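Local coordinates for enterotoxin-like toxin X (Staphylococcus aureus, PDB 5U75), which binds sialylated glycoproteins on human neutrophils and so inhibits phagocytosis and killing, helping the bacterium evade innate immunity, at residues S47-W50 and E54-L57; I104-Y109 and F156-S161; Y129-E132 and E136-K139. All coordinates share one frame; numbering follows the deposited sequence. Where two conformers were deposited one is given.

Contact 1. Residues S47-W50 and E54-L57; sequences SRNW and ERPL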
loop_
_atom_site.group_PDB
_atom_site.type_symbol
_atom_site.label_atom_id
_atom_site.label_comp_id
_atom_site.label_asym_id
_atom_site.label_seq_id
_atom_site.Cartn_x
_atom_site.Cartn_y
_atom_site.Cartn_z
ATOM N N SER A 47 5.589 15.926 -2.143
ATOM C CA SER A 47 4.871 16.590 -1.055
ATOM C C SER A 47 4.219 15.569 -0.104
ATOM O O SER A 47 3.167 15.847 0.434
ATOM C CB SER A 47 3.753 17.521 -1.590
ATOM O OG SER A 47 4.170 18.365 -2.634
ATOM N N ARG A 48 4.821 14.391 0.071
ATOM C CA ARG A 48 4.223 13.330 0.917
ATOM C C ARG A 48 2.823 12.873 0.468
ATOM O O ARG A 48 2.056 12.308 1.269
ATOM C CB ARG A 48 4.205 13.750 2.390
ATOM C CG ARG A 48 5.583 14.154 2.904
ATOM C CD ARG A 48 5.618 14.187 4.424
ATOM N NE ARG A 48 4.874 15.331 4.946
ATOM C CZ ARG A 48 5.375 16.549 5.188
ATOM N NH1 ARG A 48 6.662 16.830 4.973
ATOM N NH2 ARG A 48 4.576 17.507 5.658
ATOM N N ASN A 49 2.500 13.061 -0.816
ATOM C CA ASN A 49 1.216 12.601 -1.332
ATOM C C ASN A 49 1.016 11.078 -1.302
ATOM O O ASN A 49 -0.105 10.619 -1.366
ATOM C CB ASN A 49 1.003 13.079 -2.767
ATOM C CG ASN A 49 0.508 14.499 -2.833
ATOM O OD1 ASN A 49 -0.014 15.044 -1.861
ATOM N ND2 ASN A 49 0.662 15.101 -3.987
ATOM N N TRP A 50 2.093 10.309 -1.252
ATOM C CA TRP A 50 1.973 8.829 -1.126
ATOM C C TRP A 50 2.037 8.388 0.337
ATOM O O TRP A 50 2.249 7.198 0.618
ATOM C CB TRP A 50 3.087 8.132 -1.891
ATOM C CG TRP A 50 3.097 8.254 -3.375
ATOM C CD1 TRP A 50 2.267 8.991 -4.178
ATOM C CD2 TRP A 50 4.008 7.589 -4.246
ATOM N NE1 TRP A 50 2.613 8.802 -5.495
ATOM C CE2 TRP A 50 3.686 7.965 -5.566
ATOM C CE3 TRP A 50 5.081 6.709 -4.033
ATOM C CZ2 TRP A 50 4.391 7.472 -6.681
ATOM C CZ3 TRP A 50 5.786 6.230 -5.135
ATOM C CH2 TRP A 50 5.434 6.611 -6.443
ATOM N N GLU A 54 -3.669 16.408 4.235
ATOM C CA GLU A 54 -4.956 17.027 4.468
ATOM C C GLU A 54 -5.168 18.225 3.545
ATOM O O GLU A 54 -6.130 18.974 3.723
ATOM C CB GLU A 54 -5.034 17.515 5.912
ATOM C CG GLU A 54 -5.017 16.400 6.932
ATOM C CD GLU A 54 -4.841 16.892 8.367
ATOM O OE1 GLU A 54 -5.078 18.082 8.644
ATOM O OE2 GLU A 54 -4.456 16.082 9.221
ATOM N N ARG A 55 -4.263 18.416 2.593
ATOM C CA ARG A 55 -4.341 19.561 1.690
ATOM C C ARG A 55 -5.565 19.483 0.798
ATOM O O ARG A 55 -6.005 18.389 0.414
ATOM C CB ARG A 55 -3.091 19.672 0.826
ATOM C CG ARG A 55 -1.872 20.121 1.591
ATOM C CD ARG A 55 -0.627 19.951 0.761
ATOM N NE ARG A 55 -0.790 20.573 -0.549
ATOM C CZ ARG A 55 -0.258 20.139 -1.689
ATOM N NH1 ARG A 55 0.538 19.060 -1.741
ATOM N NH2 ARG A 55 -0.509 20.811 -2.793
ATOM N N PRO A 56 -6.129 20.652 0.445
ATOM C CA PRO A 56 -7.300 20.642 -0.430
ATOM C C PRO A 56 -7.020 19.964 -1.772
ATOM O O PRO A 56 -5.937 20.161 -2.351
ATOM C CB PRO A 56 -7.596 22.136 -0.665
ATOM C CG PRO A 56 -6.790 22.886 0.305
ATOM C CD PRO A 56 -5.674 22.017 0.792
ATOM N N LEU A 57 -7.986 19.190 -2.261
ATOM C CA LEU A 57 -7.865 18.504 -3.550
ATOM C C LEU A 57 -8.264 19.398 -4.719
ATOM O O LEU A 57 -9.275 20.081 -4.636
ATOM C CB LEU A 57 -8.787 17.292 -3.598
ATOM C CG LEU A 57 -8.524 16.168 -2.612
ATOM C CD1 LEU A 57 -9.637 15.138 -2.756
ATOM C CD2 LEU A 57 -7.157 15.557 -2.867
HETATM O O HOH W 1 0.820 16.910 0.228
#

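Contact 2. Residues I104-Y109 and F156-S161; sequences ISYGLY and FELVKS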
loop_
_atom_site.group_PDB
_atom_site.type_symbol
_atom_site.label_atom_id
_atom_site.label_comp_id
_atom_site.label_asym_id
_atom_site.label_seq_id
_atom_site.Cartn_x
_atom_site.Cartn_y
_atom_site.Cartn_z
ATOM N N ILE A 104 4.746 1.073 4.120
ATOM C CA ILE A 104 6.132 1.163 4.556
ATOM C C ILE A 104 6.356 2.408 5.423
ATOM O O ILE A 104 7.124 2.340 6.410
ATOM C CB ILE A 104 7.136 1.075 3.364
ATOM C CG1 ILE A 104 7.158 -0.358 2.817
ATOM C CG2 ILE A 104 8.549 1.526 3.786
ATOM C CD1 ILE A 104 7.934 -0.540 1.529
ATOM N N SER A 105 5.673 3.518 5.103
ATOM C CA SER A 105 5.797 4.760 5.903
ATOM C C SER A 105 5.325 4.666 7.362
ATOM O O SER A 105 5.624 5.576 8.138
ATOM C CB SER A 105 5.082 5.950 5.219
ATOM O OG SER A 105 3.672 5.903 5.398
ATOM N N TYR A 106 4.557 3.633 7.740
ATOM C CA TYR A 106 4.285 3.389 9.176
ATOM C C TYR A 106 5.109 2.249 9.782
ATOM O O TYR A 106 4.995 1.983 10.985
ATOM C CB TYR A 106 2.794 3.174 9.464
ATOM C CG TYR A 106 2.164 1.920 8.895
ATOM C CD1 TYR A 106 2.516 0.641 9.371
ATOM C CD2 TYR A 106 1.172 2.001 7.926
ATOM C CE1 TYR A 106 1.932 -0.491 8.860
ATOM C CE2 TYR A 106 0.566 0.859 7.424
ATOM C CZ TYR A 106 0.962 -0.378 7.904
ATOM O OH TYR A 106 0.390 -1.504 7.422
ATOM N N GLY A 107 5.877 1.545 8.959
ATOM C CA GLY A 107 6.714 0.446 9.434
ATOM C C GLY A 107 6.559 -0.893 8.743
ATOM O O GLY A 107 7.272 -1.836 9.098
ATOM N N LEU A 108 5.661 -1.015 7.759
ATOM C CA LEU A 108 5.521 -2.294 7.060
ATOM C C LEU A 108 6.838 -2.665 6.360
ATOM O O LEU A 108 7.562 -1.801 5.873
ATOM C CB LEU A 108 4.348 -2.314 6.069
ATOM C CG LEU A 108 3.892 -3.725 5.663
ATOM C CD1 LEU A 108 3.154 -4.431 6.803
ATOM C CD2 LEU A 108 3.019 -3.697 4.424
ATOM N N TYR A 109 7.161 -3.950 6.392
ATOM C CA TYR A 109 8.376 -4.512 5.759
ATOM C C TYR A 109 9.714 -4.075 6.349
ATOM O O TYR A 109 10.758 -4.261 5.704
ATOM C CB TYR A 109 8.394 -4.302 4.228
ATOM C CG TYR A 109 7.222 -4.865 3.473
ATOM C CD1 TYR A 109 6.660 -6.101 3.807
ATOM C CD2 TYR A 109 6.695 -4.189 2.383
ATOM C CE1 TYR A 109 5.601 -6.616 3.099
ATOM C CE2 TYR A 109 5.636 -4.701 1.671
ATOM C CZ TYR A 109 5.082 -5.909 2.024
ATOM O OH TYR A 109 4.038 -6.398 1.299
ATOM N N PHE A 156 -7.265 -2.902 5.327
ATOM C CA PHE A 156 -6.265 -3.933 5.569
ATOM C C PHE A 156 -6.313 -4.464 6.976
ATOM O O PHE A 156 -6.675 -3.726 7.899
ATOM C CB PHE A 156 -4.833 -3.401 5.323
ATOM C CG PHE A 156 -4.488 -2.167 6.107
ATOM C CD1 PHE A 156 -4.900 -0.907 5.677
ATOM C CD2 PHE A 156 -3.726 -2.251 7.256
ATOM C CE1 PHE A 156 -4.583 0.232 6.403
ATOM C CE2 PHE A 156 -3.390 -1.115 7.984
ATOM C CZ PHE A 156 -3.820 0.138 7.554
ATOM N N GLU A 157 -5.901 -5.724 7.126
ATOM C CA GLU A 157 -5.718 -6.366 8.433
ATOM C C GLU A 157 -4.425 -7.141 8.335
ATOM O O GLU A 157 -4.417 -8.282 7.855
ATOM C CB GLU A 157 -6.868 -7.328 8.741
ATOM C CG GLU A 157 -8.248 -6.739 8.549
ATOM C CD GLU A 157 -9.353 -7.756 8.755
ATOM O OE1 GLU A 157 -9.068 -8.972 8.672
ATOM O OE2 GLU A 157 -10.502 -7.337 8.991
ATOM N N LEU A 158 -3.332 -6.515 8.756
ATOM C CA LEU A 158 -2.021 -7.085 8.632
ATOM C C LEU A 158 -1.503 -7.504 10.004
ATOM O O LEU A 158 -1.794 -6.855 11.025
ATOM C CB LEU A 158 -1.087 -6.076 7.987
ATOM C CG LEU A 158 -1.536 -5.599 6.593
ATOM C CD1 LEU A 158 -0.469 -4.668 6.037
ATOM C CD2 LEU A 158 -1.795 -6.762 5.643
ATOM N N VAL A 159 -0.730 -8.588 9.998
ATOM C CA VAL A 159 -0.212 -9.194 11.216
ATOM C C VAL A 159 1.285 -9.457 11.061
ATOM O O VAL A 159 1.724 -9.991 10.039
ATOM C CB VAL A 159 -0.971 -10.510 11.519
ATOM C CG1 VAL A 159 -0.299 -11.287 12.653
ATOM C CG2 VAL A 159 -2.421 -10.209 11.858
ATOM N N LYS A 160 2.063 -9.042 12.057
ATOM C CA LYS A 160 3.443 -9.449 12.196
ATOM C C LYS A 160 3.539 -10.207 13.538
ATOM O O LYS A 160 3.379 -9.625 14.597
ATOM C CB LYS A 160 4.380 -8.260 12.139
ATOM C CG LYS A 160 5.835 -8.684 11.978
ATOM C CD LYS A 160 6.725 -7.541 11.524
ATOM C CE LYS A 160 7.139 -6.654 12.682
ATOM N NZ LYS A 160 8.230 -7.242 13.514
ATOM N N SER A 161 3.787 -11.514 13.468
ATOM C CA SER A 161 3.639 -12.372 14.649
ATOM C C SER A 161 4.600 -12.101 15.784
ATOM O O SER A 161 4.264 -12.319 16.959
ATOM C CB SER A 161 3.718 -13.828 14.232
ATOM O OG SER A 161 2.625 -14.113 13.393
#

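Contact 3. Residues Y129-E132 and E136-K139; sequences YTLE and ELQK. With SIA (N-acetyl-alpha-neuraminic acid), chain B; GAL (beta-D-galactopyranose), chain C; NDG (2-acetamido-2-deoxy-alpha-D-glucopyranose), chain D; FUC (alpha-L-fucopyranose), chain E.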
loop_
_atom_site.group_PDB
_atom_site.type_symbol
_atom_site.label_atom_id
_atom_site.label_comp_id
_atom_site.label_asym_id
_atom_site.label_seq_id
_atom_site.Cartn_x
_atom_site.Cartn_y
_atom_site.Cartn_z
ATOM N N TYR A 129 -9.673 -5.460 -5.286
ATOM C CA TYR A 129 -8.384 -5.968 -5.707
ATOM C C TYR A 129 -7.611 -6.273 -4.434
ATOM O O TYR A 129 -7.339 -5.372 -3.629
ATOM C CB TYR A 129 -7.612 -4.959 -6.575
ATOM C CG TYR A 129 -8.378 -4.448 -7.764
ATOM C CD1 TYR A 129 -8.343 -5.127 -8.987
ATOM C CD2 TYR A 129 -9.132 -3.268 -7.682
ATOM C CE1 TYR A 129 -9.048 -4.664 -10.089
ATOM C CE2 TYR A 129 -9.822 -2.776 -8.785
ATOM C CZ TYR A 129 -9.787 -3.479 -9.990
ATOM O OH TYR A 129 -10.484 -2.995 -11.068
ATOM N N THR A 130 -7.220 -7.537 -4.279
ATOM C CA THR A 130 -6.598 -8.019 -3.058
ATOM C C THR A 130 -5.093 -8.166 -3.221
ATOM O O THR A 130 -4.621 -8.824 -4.146
ATOM C CB THR A 130 -7.200 -9.380 -2.607
ATOM O OG1 THR A 130 -8.618 -9.272 -2.498
ATOM C CG2 THR A 130 -6.598 -9.815 -1.281
ATOM N N LEU A 131 -4.362 -7.537 -2.315
ATOM C CA LEU A 131 -2.932 -7.526 -2.288
ATOM C C LEU A 131 -2.441 -8.294 -1.074
ATOM O O LEU A 131 -2.467 -7.789 0.053
ATOM C CB LEU A 131 -2.410 -6.088 -2.235
ATOM C CG LEU A 131 -3.059 -5.100 -3.207
ATOM C CD1 LEU A 131 -2.455 -3.732 -2.934
ATOM C CD2 LEU A 131 -2.865 -5.498 -4.662
ATOM N N GLU A 132 -1.943 -9.499 -1.319
ATOM C CA GLU A 132 -1.404 -10.329 -0.246
ATOM C C GLU A 132 -0.041 -9.806 0.195
ATOM O O GLU A 132 0.900 -9.761 -0.605
ATOM C CB GLU A 132 -1.308 -11.781 -0.714
ATOM C CG GLU A 132 -2.618 -12.382 -1.139
ATOM C CD GLU A 132 -2.497 -13.873 -1.395
ATOM O OE1 GLU A 132 -2.348 -14.603 -0.396
ATOM O OE2 GLU A 132 -2.540 -14.297 -2.573
ATOM N N GLU A 136 5.317 -10.431 -3.264
ATOM C CA GLU A 136 5.150 -9.399 -4.290
ATOM C C GLU A 136 3.850 -9.604 -5.059
ATOM O O GLU A 136 3.285 -10.686 -5.081
ATOM C CB GLU A 136 6.354 -9.407 -5.252
ATOM C CG GLU A 136 7.651 -9.035 -4.576
ATOM C CD GLU A 136 8.850 -9.061 -5.518
ATOM O OE1 GLU A 136 8.735 -8.549 -6.649
ATOM O OE2 GLU A 136 9.916 -9.585 -5.117
ATOM N N LEU A 137 3.350 -8.540 -5.686
ATOM C CA LEU A 137 2.246 -8.679 -6.635
ATOM C C LEU A 137 2.634 -9.675 -7.725
ATOM O O LEU A 137 3.752 -9.605 -8.251
ATOM C CB LEU A 137 1.966 -7.328 -7.303
ATOM C CG LEU A 137 0.806 -7.212 -8.284
ATOM C CD1 LEU A 137 -0.529 -7.345 -7.584
ATOM C CD2 LEU A 137 0.891 -5.873 -9.023
ATOM N N GLN A 138 1.706 -10.544 -8.094
ATOM C CA GLN A 138 1.942 -11.517 -9.164
ATOM C C GLN A 138 2.113 -10.775 -10.499
ATOM O O GLN A 138 1.369 -9.821 -10.794
ATOM C CB GLN A 138 0.808 -12.521 -9.254
ATOM C CG GLN A 138 0.629 -13.379 -7.994
ATOM C CD GLN A 138 -0.524 -12.902 -7.100
ATOM O OE1 GLN A 138 -0.626 -11.710 -6.784
ATOM N NE2 GLN A 138 -1.379 -13.830 -6.679
ATOM N N LYS A 139 3.105 -11.195 -11.281
ATOM C CA LYS A 139 3.445 -10.514 -12.546
ATOM C C LYS A 139 2.273 -10.443 -13.513
ATOM O O LYS A 139 2.104 -9.427 -14.183
ATOM C CB LYS A 139 4.660 -11.179 -13.226
HETATM C C1 SIA B . -9.004 -10.197 -5.962
HETATM C C2 SIA B . -9.518 -11.117 -7.077
HETATM C C3 SIA B . -11.045 -11.264 -7.057
HETATM C C4 SIA B . -11.738 -9.967 -7.458
HETATM C C5 SIA B . -11.206 -9.396 -8.782
HETATM C C6 SIA B . -9.687 -9.327 -8.722
HETATM C C7 SIA B . -8.939 -8.896 -9.985
HETATM C C8 SIA B . -7.432 -9.036 -9.809
HETATM C C9 SIA B . -6.676 -8.275 -10.888
HETATM C C10 SIA B . -12.025 -7.632 -10.258
HETATM C C11 SIA B . -12.592 -6.256 -10.352
HETATM N N5 SIA B . -11.773 -8.078 -9.016
HETATM O O1A SIA B . -9.588 -10.206 -4.861
HETATM O O1B SIA B . -7.978 -9.486 -6.179
HETATM O O4 SIA B . -13.148 -10.124 -7.590
HETATM O O6 SIA B . -9.132 -10.593 -8.370
HETATM O O7 SIA B . -9.409 -9.630 -11.135
HETATM O O8 SIA B . -7.012 -8.499 -8.546
HETATM O O9 SIA B . -5.333 -8.734 -10.907
HETATM O O10 SIA B . -11.783 -8.288 -11.277
HETATM C C1 GAL C . -5.546 -13.808 -7.906
HETATM C C2 GAL C . -7.056 -13.669 -7.820
HETATM C C3 GAL C . -7.440 -12.425 -7.016
HETATM C C4 GAL C . -6.740 -12.479 -5.654
HETATM C C5 GAL C . -5.234 -12.640 -5.806
HETATM C C6 GAL C . -4.568 -12.718 -4.439
HETATM O O2 GAL C . -7.633 -13.618 -9.122
HETATM O O3 GAL C . -8.872 -12.379 -6.891
HETATM O O4 GAL C . -7.308 -13.551 -4.908
HETATM O O5 GAL C . -4.933 -13.792 -6.600
HETATM O O6 GAL C . -3.148 -12.836 -4.535
HETATM C C1 NDG D . -2.160 -16.792 -10.670
HETATM C C2 NDG D . -1.995 -16.700 -9.161
HETATM C C3 NDG D . -3.364 -16.537 -8.499
HETATM C C4 NDG D . -3.981 -15.247 -9.044
HETATM C C5 NDG D . -4.063 -15.306 -10.580
HETATM C C6 NDG D . -4.533 -13.986 -11.172
HETATM C C7 NDG D . -0.184 -17.737 -7.859
HETATM C C8 NDG D . 0.428 -19.037 -7.414
HETATM O O5 NDG D . -2.770 -15.583 -11.133
HETATM O O3 NDG D . -3.218 -16.485 -7.069
HETATM O O4 NDG D . -5.297 -15.063 -8.531
HETATM O O6 NDG D . -3.552 -13.005 -10.819
HETATM O O7 NDG D . 0.291 -16.665 -7.504
HETATM N N2 NDG D . -1.260 -17.849 -8.643
HETATM O O1 NDG D . -3.018 -17.883 -11.006
HETATM C C1 FUC E . -3.543 -17.696 -6.368
HETATM C C2 FUC E . -3.185 -17.555 -4.890
HETATM C C3 FUC E . -4.132 -16.589 -4.193
HETATM C C4 FUC E . -5.568 -17.033 -4.388
HETATM C C5 FUC E . -5.852 -17.116 -5.883
HETATM C C6 FUC E . -7.268 -17.568 -6.191
HETATM O O2 FUC E . -1.860 -17.050 -4.744
HETATM O O3 FUC E . -3.787 -16.512 -2.806
HETATM O O4 FUC E . -5.751 -18.304 -3.747
HETATM O O5 FUC E . -4.929 -17.993 -6.528
HETATM O O HOH W 2 -1.729 -10.535 -3.948
#

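Contact 1. Residues S47-W50 and E54-L57
Asn49 and Arg55 mark the closest approach of the two backbones, with CA atoms 9.4 Å apart, a separation that rules out main-chain pairing and leaves the work to side chains and solvent. The long side chain of Arg55 spans most of this gap. A bend at chi3 (51°) turns the guanidinium so that NH1 leads toward 47-50. There NH1 comes 3.6 Å from Ser47 CB and 3.8 Å from Ser47 OG, a van der Waals approach in which no direct hydrogen bond is formed. Asn49 crosses the arginine chain at about a right angle; its amide plane is only 17° from that of the guanidinium, yet OD1 stays 4.1 Å from NH1, too far for direct bonding.

An ordered water closes the distance. It lies in the guanidinium plane, at its edge, and accepts a hydrogen bond from Arg55 NH1 at 2.9 Å. On its other contacts it is placed to donate to Ser47 O at 2.6 Å and to Asn49 OD1 at 2.9 Å, although competing acceptors nearby mean that both need not be engaged at once. Ser47 and Arg48 both have positive phi values, consistent with the tight bend that brings a carbonyl and an amide oxygen to the same water.

Further bonds hold the two sides separately: the Asn49 backbone pairs with Thr84 of strand 75-86, and Arg55 O accepts from Arg63 NH1. Only 82 Å² is buried, and Ser47 and Arg55 also touch a crystal neighbour, so the lattice may influence their positions. The arrangement is that of a water-bridged surface contact between a bend (47-50) and an extended part (55-57) of the irregular loop joining strand 43-44 to strand 61-72.

Contact 2. Residues I104-Y109 and F156-S161
Leu108 and Leu158 form the apolar part of the contact, their side chains crossing at about a right angle. The two CD1 methyls meet at 3.7 Å, and Leu108 CD2 stands 4.0 Å from the same Leu158 methyl, so both branches of Leu108 rest against one methyl. Leu108 gains this position because its CG is anti to the backbone N (chi1 -161°).

The aromatic part is carried by Tyr106 and Phe156, which slide past each other in opposite directions. Tyr106 OH approaches Phe156 CE2 at 3.8 Å, obliquely to the ring, and Leu158 CD1 at 3.6 Å. These are van der Waals contacts; the hydroxyl's polar partner is His103 ND1, which ties the phenol end to helix 92-104. No hydrogen bond joins the two segments.

Backbone bonding shapes the loop instead. Gly107 N donates to Ile104 O at 2.9 Å, and the positive phi of Gly107 (127°) completes a Schellman motif at the helix end; Tyr106 projects from this turn and Leu108 follows it.

Three of the four touching residues are buried. Strand 151-160 runs between strands 61-72 and 118-123, and Tyr70 of 61-72 touches Tyr106, Leu108 and Leu158. His103 also meets Phe156 edge-to-face, so the C-terminal end of helix 92-104 and the loop after it pack together on this face of the beta-grasp sheet.

Contact 3. Residues Y129-E132 and E136-K139
Glu132 and Gln138 face each other across the contact without bonding, OE2 and NE2 being 4.3 Å apart, and a sugar hydroxyl joins them instead. Galactose O6 donates to Glu132 OE2 over a short 2.5 Å and accepts from Gln138 NE2 at 3.0 Å, with an N-H...O angle of 161°. The same Glu132 oxygen takes a second hydrogen bond, from fucose O3 at 2.6 Å, so one carboxylate atom gathers two sugars. A bend at chi2 (101°) turns the Gln138 amide to this hydroxyl; its bonds to O7 and O3 of the N-acetylglucosamine are weak. A water that accepts from Glu132 N also bonds to galactose O6 and is placed to donate to Gln138 OE1 at 3.3 Å, though more acceptors are in reach than it has protons.

Thr130 holds the sialic acid carboxylate as a two-pronged clamp: backbone N gives to O1B at 2.8 Å (166°), while OG1 gives to O1A at 2.7 Å. Sialic acid O8 lies at the edge of the Tyr129 ring, near its plane. Leu131 CD2 touches Leu137 CD1 at 4.2 Å, the one apolar meeting between the segments.

Arg141 bonds the sialic acid directly and also Thr130 O and Gln138 OE1, tying strand, loop and glycan together. The edge strand 128-132 and the loop after it form part of the V-shaped sialyl Lewis X site of the C-terminal beta-grasp domain.

Along the chain contact 1 comes first, complete before the five-stranded sheet begins; contact 2 then opens at the end of helix 92-104 and closes on strand 151-160, with contact 3 falling in the intervening sequence. Contacts 2 and 3 have centres about 15 Å apart and share that sheet: 151-160 is an inner strand, 128-132 an edge strand, and 118-123 lies between them. The centre of contact 1 is about 22 Å from that of contact 2 and about 25 Å from that of contact 3, across the chain's centre from the latter. The glycan site seen here lies at one edge of the sheet, about 12 Å at the nearest atoms from the solvated loop, while the buried contact 2 belongs to the interior.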